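Local coordinates for protein putative tryptophan halogenase (Xanthomonas campestris pv. campestris, PDB 6Y1W) that is a flavin-dependent halogenase of the tryptophan halogenase family, probably binding FAD and using it to halogenate an aromatic substrate, at residues A[443-446]-A[447-451]; A[388-391]-A[392-395]. All coordinates share one frame; numbering follows the deposited sequence.

Contact 1 (443-446 with 447-451) and contact 2 (388-391 with 392-395) are each one run of α-helix, on helix 442-451 and helix 371-397, and the two helices pack directly on each other. Their centres lie about 12 Å apart, and Val448 CG1 comes to 3.6 Å from His395 CE1. Contact 2 is buried throughout, about 12 Å from the centre of the chain; contact 1, about 17 Å out, is buried except at Leu450 and Gly451. Contact 1 combines neutral amides, a serine bound to butanediol and apolar pairs, whereas contact 2 combines a salt bridge with aromatic packing. Both approach Glu347, predicted to bind tryptophan, through Val448 and His395.

Contact 1: A[443-446]-A[447-451]; sequences NSWI and QVMLG. With BUD ((2S,3S)-butane-2,3-diol), chain H.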
loop_
_atom_site.group_PDB
_atom_site.type_symbol
_atom_site.label_atom_id
_atom_site.label_comp_id
_atom_site.label_asym_id
_atom_site.label_seq_id
_atom_site.Cartn_x
_atom_site.Cartn_y
_atom_site.Cartn_z
ATOM N N ASN A 443 -13.898 2.576 -0.813
ATOM C CA ASN A 443 -15.352 2.398 -0.748
ATOM C C ASN A 443 -15.890 2.680 0.656
ATOM O O ASN A 443 -17.013 3.201 0.812
ATOM C CB ASN A 443 -15.733 0.962 -1.159
ATOM C CG ASN A 443 -17.255 0.735 -1.136
ATOM O OD1 ASN A 443 -17.954 1.279 -1.956
ATOM N ND2 ASN A 443 -17.739 -0.064 -0.203
ATOM N N SER A 444 -15.137 2.269 1.679
ATOM C CA SER A 444 -15.579 2.430 3.064
ATOM C C SER A 444 -15.608 3.898 3.455
ATOM O O SER A 444 -16.605 4.376 4.014
ATOM C CB SER A 444 -14.641 1.673 4.006
ATOM O OG SER A 444 -14.883 0.275 3.907
ATOM N N TRP A 445 -14.513 4.625 3.169
ATOM C CA TRP A 445 -14.475 6.068 3.437
ATOM C C TRP A 445 -15.638 6.780 2.736
ATOM O O TRP A 445 -16.295 7.657 3.329
ATOM C CB TRP A 445 -13.141 6.670 2.947
ATOM C CG TRP A 445 -11.977 6.372 3.820
ATOM C CD1 TRP A 445 -10.978 5.462 3.567
ATOM C CD2 TRP A 445 -11.646 6.992 5.076
ATOM N NE1 TRP A 445 -10.065 5.475 4.583
ATOM C CE2 TRP A 445 -10.451 6.388 5.532
ATOM C CE3 TRP A 445 -12.251 7.986 5.856
ATOM C CZ2 TRP A 445 -9.833 6.755 6.738
ATOM C CZ3 TRP A 445 -11.646 8.346 7.065
ATOM C CH2 TRP A 445 -10.443 7.731 7.493
ATOM N N ILE A 446 -15.904 6.414 1.473
ATOM C CA ILE A 446 -16.969 7.071 0.714
ATOM C C ILE A 446 -18.329 6.737 1.305
ATOM O O ILE A 446 -19.129 7.627 1.588
ATOM C CB ILE A 446 -16.925 6.673 -0.774
ATOM C CG1 ILE A 446 -15.592 7.045 -1.414
ATOM C CG2 ILE A 446 -18.120 7.270 -1.540
ATOM C CD1 ILE A 446 -15.386 6.330 -2.751
ATOM N N GLN A 447 -18.612 5.449 1.521
ATOM C CA GLN A 447 -19.941 5.096 2.026
ATOM C C GLN A 447 -20.205 5.729 3.389
ATOM O O GLN A 447 -21.313 6.220 3.656
ATOM C CB GLN A 447 -20.116 3.579 2.108
ATOM C CG GLN A 447 -20.236 2.871 0.752
ATOM C CD GLN A 447 -20.646 1.407 0.967
ATOM O OE1 GLN A 447 -20.621 0.932 2.067
ATOM N NE2 GLN A 447 -21.018 0.716 -0.103
ATOM N N VAL A 448 -19.218 5.704 4.283
ATOM C CA VAL A 448 -19.467 6.239 5.616
ATOM C C VAL A 448 -19.536 7.767 5.596
ATOM O O VAL A 448 -20.392 8.359 6.270
ATOM C CB VAL A 448 -18.401 5.717 6.587
ATOM C CG1 VAL A 448 -18.512 6.393 7.913
ATOM C CG2 VAL A 448 -18.636 4.190 6.737
ATOM N N MET A 449 -18.638 8.441 4.861
ATOM C CA MET A 449 -18.733 9.908 4.870
ATOM C C MET A 449 -19.995 10.394 4.161
ATOM O O MET A 449 -20.683 11.290 4.675
ATOM C CB MET A 449 -17.481 10.553 4.282
ATOM C CG MET A 449 -16.337 10.375 5.265
ATOM S SD MET A 449 -14.890 11.411 4.862
ATOM C CE MET A 449 -14.217 10.502 3.483
ATOM N N LEU A 450 -20.362 9.802 3.012
ATOM C CA LEU A 450 -21.624 10.212 2.393
ATOM C C LEU A 450 -22.797 9.852 3.296
ATOM O O LEU A 450 -23.745 10.651 3.461
ATOM C CB LEU A 450 -21.802 9.516 1.045
ATOM C CG LEU A 450 -21.132 10.080 -0.186
ATOM C CD1 LEU A 450 -21.432 9.138 -1.366
ATOM C CD2 LEU A 450 -21.664 11.495 -0.453
ATOM N N GLY A 451 -22.766 8.638 3.860
ATOM C CA GLY A 451 -23.873 8.183 4.694
ATOM C C GLY A 451 -24.104 9.022 5.931
ATOM O O GLY A 451 -25.248 9.169 6.388
HETATM C C1 BUD H . -13.485 -4.408 6.152
HETATM O O1 BUD H . -14.684 -2.359 6.092
HETATM C C2 BUD H . -13.435 -2.927 5.775
HETATM O O2 BUD H . -13.005 -1.430 3.871
HETATM C C3 BUD H . -13.156 -2.783 4.274
HETATM C C4 BUD H . -11.872 -3.551 3.936
#
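Asn443 and Gln447 sit one turn apart on the α-helix 442-451, inside the tryptophan halogenase family region, and their backbones are joined by an i to i+4 bond from Gln447 N to Asn443 O (2.8 Å). Three more bonds of the same kind follow, Val448 N to Ser444 O, Met449 N to Trp445 O and Leu450 N to Ile446 O, with N-H...O angles of 160° or more, so the helix is regular here.

The tightly packed part is the buried one, with the amide pair and the indole. Gln447 CG packs against Asn443 O at 3.2 Å, and the two amide planes are turned 65° apart. Asn443 ND2 and Gln447 NE2 approach to 3.4 Å, but both are donors and do not bond. Thr111 OG1 joins the two residues instead, hydrogen-bonding to Asn443 OD1 and Gln447 NE2, while Gln447 OE1 takes the backbone N of Ser107; Gln447 is thus held at both ends of its amide and Asn443 through OD1, which should limit their rotation. Turned about its CG-SD bond (chi3 -76°), Met449 carries CE back to 4.0 Å from Trp445 CE3, an oblique approach to the indole, and Val432 touches both side chains.

The looser side is the end of the helix, where Leu450 and Gly451 are partly exposed. Ile446 and Leu450 run side by side, pointing the same way, with Ile446 CG2 in ordinary van der Waals contact with Leu450 CD1 (3.8 Å).

At the opposite end Ser444 belongs to a pocket occupied by butanediol; its side chain is about 10 Å from that of Lys89, the predicted active-site residue. Its hydroxyl is also hydrogen-bonded to His106 NE2, and Ala441 N holds the diol as well. Ser444 OG lies 2.5 Å from BUD O2, a short hydrogen bond in which either oxygen could be the donor.

Contact 2: A[388-391]-A[392-395]; sequences IRDF and VILH
Phe391 is flanked by two side chains from the following turn, each set at a different angle to its ring. Leu394 CD2 lies over one face, 4.2 Å above the plane and offset toward the rim, with Phe391 CE1 its nearest ring atom. His395 comes obliquely: the planes stand at 83°, the centroids are 5.8 Å apart, and His395 NE2 is 4.0 Å from Phe391 CE2. Both imidazole nitrogens are hydrogen-bonded, ND1 to Gln452 OE1 and NE2 to Glu347 OE2, so the ring is fixed in rotation.

Arg389 and Ile393 run alongside each other in the same direction, Arg389 CG touching Ile393 CD1 at 3.8 Å. With CG anti to the backbone N (chi1 177°) and a bend at chi3, the arginine brings its guanidinium side-on to Asp390. NE and NH2 both donate to Asp390 OD1 from the same face of the carboxylate, in one salt bridge whose shorter bond, from NH2, is 2.8 Å. Asp390 OD2 is hydrogen-bonded to Ser418 OG, while Trp240 forms a cation-pi contact with the guanidinium.

Backbone i to i+4 bonds are firm from Val392 to Leu394, but His395 N to Phe391 O is weak at 3.5 Å. The arrangement is that of a buried α-helical turn bordering, through Glu347, the predicted tryptophan-binding site of a flavin-dependent halogenase.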
loop_
_atom_site.group_PDB
_atom_site.type_symbol
_atom_site.label_atom_id
_atom_site.label_comp_id
_atom_site.label_asym_id
_atom_site.label_seq_id
_atom_site.Cartn_x
_atom_site.Cartn_y
_atom_site.Cartn_z
ATOM N N ILE A 388 -7.306 2.573 11.885
ATOM C CA ILE A 388 -8.616 2.071 12.288
ATOM C C ILE A 388 -9.243 2.990 13.336
ATOM O O ILE A 388 -10.446 3.300 13.262
ATOM C CB ILE A 388 -8.486 0.618 12.777
ATOM C CG1 ILE A 388 -8.060 -0.274 11.605
ATOM C CG2 ILE A 388 -9.766 0.079 13.282
ATOM C CD1 ILE A 388 -7.545 -1.707 12.101
ATOM N N ARG A 389 -8.435 3.458 14.300
ATOM C CA ARG A 389 -8.900 4.423 15.301
ATOM C C ARG A 389 -9.580 5.606 14.628
ATOM O O ARG A 389 -10.686 6.010 15.033
ATOM C CB ARG A 389 -7.721 4.900 16.162
ATOM C CG ARG A 389 -8.137 5.982 17.191
ATOM C CD ARG A 389 -6.950 6.829 17.584
ATOM N NE ARG A 389 -6.490 7.590 16.434
ATOM C CZ ARG A 389 -5.267 8.126 16.347
ATOM N NH1 ARG A 389 -4.430 7.967 17.387
ATOM N NH2 ARG A 389 -4.903 8.827 15.250
ATOM N N ASP A 390 -8.938 6.162 13.579
ATOM C CA ASP A 390 -9.492 7.353 12.932
ATOM C C ASP A 390 -10.848 7.050 12.327
ATOM O O ASP A 390 -11.747 7.903 12.330
ATOM C CB ASP A 390 -8.543 7.880 11.852
ATOM C CG ASP A 390 -7.341 8.627 12.430
ATOM O OD1 ASP A 390 -7.258 8.788 13.674
ATOM O OD2 ASP A 390 -6.460 8.992 11.601
ATOM N N PHE A 391 -11.011 5.843 11.778
ATOM C CA PHE A 391 -12.272 5.494 11.147
ATOM C C PHE A 391 -13.382 5.320 12.187
ATOM O O PHE A 391 -14.552 5.643 11.917
ATOM C CB PHE A 391 -12.088 4.210 10.321
ATOM C CG PHE A 391 -13.122 4.066 9.205
ATOM C CD1 PHE A 391 -12.875 4.612 7.952
ATOM C CD2 PHE A 391 -14.326 3.384 9.425
ATOM C CE1 PHE A 391 -13.831 4.488 6.926
ATOM C CE2 PHE A 391 -15.263 3.253 8.425
ATOM C CZ PHE A 391 -15.025 3.798 7.167
ATOM N N VAL A 392 -13.040 4.792 13.368
ATOM C CA VAL A 392 -14.007 4.693 14.450
ATOM C C VAL A 392 -14.403 6.086 14.912
ATOM O O VAL A 392 -15.594 6.384 15.079
ATOM C CB VAL A 392 -13.424 3.838 15.585
ATOM C CG1 VAL A 392 -14.317 3.883 16.863
ATOM C CG2 VAL A 392 -13.193 2.385 15.091
ATOM N N ILE A 393 -13.414 6.984 15.047
ATOM C CA ILE A 393 -13.725 8.368 15.427
ATOM C C ILE A 393 -14.642 9.022 14.414
ATOM O O ILE A 393 -15.585 9.757 14.781
ATOM C CB ILE A 393 -12.431 9.178 15.582
ATOM C CG1 ILE A 393 -11.634 8.655 16.769
ATOM C CG2 ILE A 393 -12.763 10.651 15.873
ATOM C CD1 ILE A 393 -10.193 9.187 16.818
ATOM N N LEU A 394 -14.410 8.750 13.126
ATOM C CA LEU A 394 -15.260 9.295 12.081
ATOM C C LEU A 394 -16.742 9.023 12.336
ATOM O O LEU A 394 -17.589 9.903 12.125
ATOM C CB LEU A 394 -14.823 8.694 10.748
ATOM C CG LEU A 394 -15.752 8.939 9.585
ATOM C CD1 LEU A 394 -15.874 10.441 9.221
ATOM C CD2 LEU A 394 -15.261 8.158 8.384
ATOM N N HIS A 395 -17.075 7.822 12.822
ATOM C CA HIS A 395 -18.487 7.491 13.035
ATOM C C HIS A 395 -19.152 8.417 14.053
ATOM O O HIS A 395 -20.342 8.719 13.917
ATOM C CB HIS A 395 -18.606 6.036 13.489
ATOM C CG HIS A 395 -18.689 5.060 12.354
ATOM N ND1 HIS A 395 -19.718 5.098 11.428
ATOM C CD2 HIS A 395 -17.881 4.029 11.991
ATOM C CE1 HIS A 395 -19.546 4.120 10.547
ATOM N NE2 HIS A 395 -18.448 3.450 10.869
#